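Local coordinates for pvivax hypothetical protein (Plasmodium vivax, PDB 2B30), which is of unknown function but belongs to the Cof-like hydrolases of the HAD superfamily and is probably a metal-dependent phosphatase, at residues I54-A57 with I58-Y62. Residues are numbered along the deposited sequence; the frame is centred on the assembly and turned at random.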
loop_
_atom_site.group_PDB
_atom_site.type_symbol
_atom_site.label_atom_id
_atom_site.label_comp_id
_atom_site.label_asym_id
_atom_site.label_seq_id
_atom_site.Cartn_x
_atom_site.Cartn_y
_atom_site.Cartn_z
ATOM N N ILE A 54 -25.233 11.377 -4.567
ATOM C CA ILE A 54 -24.312 12.144 -3.767
ATOM C C ILE A 54 -25.085 13.189 -2.956
ATOM O O ILE A 54 -24.848 13.347 -1.751
ATOM C CB ILE A 54 -23.233 12.790 -4.639
ATOM C CG1 ILE A 54 -22.334 11.695 -5.231
ATOM C CG2 ILE A 54 -22.399 13.782 -3.813
ATOM C CD1 ILE A 54 -21.449 12.164 -6.360
ATOM N N LYS A 55 -26.027 13.874 -3.609
ATOM C CA LYS A 55 -26.879 14.862 -2.934
ATOM C C LYS A 55 -27.482 14.270 -1.681
ATOM O O LYS A 55 -27.394 14.864 -0.614
ATOM C CB LYS A 55 -27.996 15.343 -3.860
ATOM C CG LYS A 55 -28.849 16.480 -3.314
ATOM C CD LYS A 55 -29.890 16.925 -4.345
ATOM C CE LYS A 55 -30.853 17.980 -3.791
ATOM N NZ LYS A 55 -30.330 19.382 -3.874
ATOM N N GLU A 56 -28.068 13.087 -1.805
ATOM C CA GLU A 56 -28.742 12.459 -0.678
ATOM C C GLU A 56 -27.740 11.976 0.374
ATOM O O GLU A 56 -27.997 12.095 1.575
ATOM C CB GLU A 56 -29.622 11.303 -1.156
ATOM C CG GLU A 56 -30.622 10.802 -0.108
ATOM C CD GLU A 56 -31.549 9.714 -0.636
ATOM O OE1 GLU A 56 -31.534 9.447 -1.857
ATOM O OE2 GLU A 56 -32.299 9.124 0.175
ATOM N N ALA A 57 -26.596 11.456 -0.083
ATOM C CA ALA A 57 -25.545 10.944 0.812
ATOM C C ALA A 57 -25.070 12.023 1.776
ATOM O O ALA A 57 -24.875 11.765 2.960
ATOM C CB ALA A 57 -24.368 10.404 0.004
ATOM N N ILE A 58 -24.907 13.237 1.255
ATOM C CA ILE A 58 -24.496 14.393 2.060
ATOM C C ILE A 58 -25.604 14.802 3.034
ATOM O O ILE A 58 -25.331 15.158 4.177
ATOM C CB ILE A 58 -24.105 15.579 1.163
ATOM C CG1 ILE A 58 -22.847 15.225 0.380
ATOM C CG2 ILE A 58 -23.855 16.827 1.992
ATOM C CD1 ILE A 58 -22.632 16.055 -0.839
ATOM N N GLU A 59 -26.850 14.730 2.586
ATOM C CA GLU A 59 -27.993 14.983 3.468
ATOM C C GLU A 59 -28.194 13.895 4.532
ATOM O O GLU A 59 -28.546 14.193 5.665
ATOM C CB GLU A 59 -29.252 15.163 2.628
ATOM C CG GLU A 59 -29.155 16.399 1.744
ATOM C CD GLU A 59 -30.225 16.479 0.680
ATOM O OE1 GLU A 59 -30.994 15.498 0.516
ATOM O OE2 GLU A 59 -30.280 17.535 0.004
ATOM N N LYS A 60 -27.956 12.640 4.170
ATOM C CA LYS A 60 -28.097 11.532 5.119
ATOM C C LYS A 60 -26.930 11.472 6.110
ATOM O O LYS A 60 -26.974 10.713 7.077
ATOM C CB LYS A 60 -28.208 10.189 4.384
ATOM C CG LYS A 60 -29.402 10.064 3.453
ATOM C CD LYS A 60 -30.615 9.454 4.121
ATOM C CE LYS A 60 -31.548 8.807 3.106
ATOM N NZ LYS A 60 -32.273 7.663 3.717
ATOM N N GLY A 61 -25.879 12.248 5.852
ATOM C CA GLY A 61 -24.799 12.455 6.822
ATOM C C GLY A 61 -23.494 11.755 6.496
ATOM O O GLY A 61 -22.591 11.718 7.341
ATOM N N TYR A 62 -23.385 11.212 5.280
ATOM C CA TYR A 62 -22.177 10.516 4.838
ATOM C C TYR A 62 -21.115 11.516 4.391
ATOM O O TYR A 62 -21.424 12.497 3.724
ATOM C CB TYR A 62 -22.483 9.535 3.686
ATOM C CG TYR A 62 -23.441 8.434 4.077
ATOM C CD1 TYR A 62 -22.985 7.266 4.665
ATOM C CD2 TYR A 62 -24.810 8.573 3.879
ATOM C CE1 TYR A 62 -23.870 6.257 5.040
ATOM C CE2 TYR A 62 -25.697 7.582 4.257
ATOM C CZ TYR A 62 -25.226 6.427 4.836
ATOM O OH TYR A 62 -26.114 5.444 5.208
#
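Ala57 O receives Tyr62 N at 2.8 Å, a bond that reaches back across five residues, and also a weak one from Gly61 N at 3.1 Å. Before it come ordinary helical bonds, Lys60 N to Glu56 O (2.7 Å, N-H...O 153°) and Ile58 N to Ile54 O (3.0 Å). With Gly61 N also weakly bonded to Ile58 O, this is a Schellman motif. It ends helix 48-60 and turns the chain into strand 63-67 of the HAD core sheet. Glycine suits the turn: with its positive phi (107°), Gly61 takes a backbone conformation in which a side chain would crowd the carbonyl oxygen before it.

With CG anti to the backbone N (chi1 -166°), Glu56 runs out alongside exposed Lys60, whose bend at chi2 keeps the two ends pointing the same way, in a long salt bridge, Glu56 OE2 to Lys60 NZ 3.8 Å. Lys55 crosses Glu59 without pairing, NZ to OE2 4.3 Å, and bonds instead to Lys86 O.

One turn apart, Ile54 CG2, on the buried side, meets Ile58 CD1 at 3.8 Å, branched apolar chains suiting packing between successive turns. Small Ala57 sets its CB 4.2 Å from Tyr62 CB, the Schellman motif's apolar contact, its O at the edge of the Tyr62 ring, near the ring plane; both side chains touch Leu30 of strand 29-33. Phe297 of helix 288-297 touches Glu56 and Ala57.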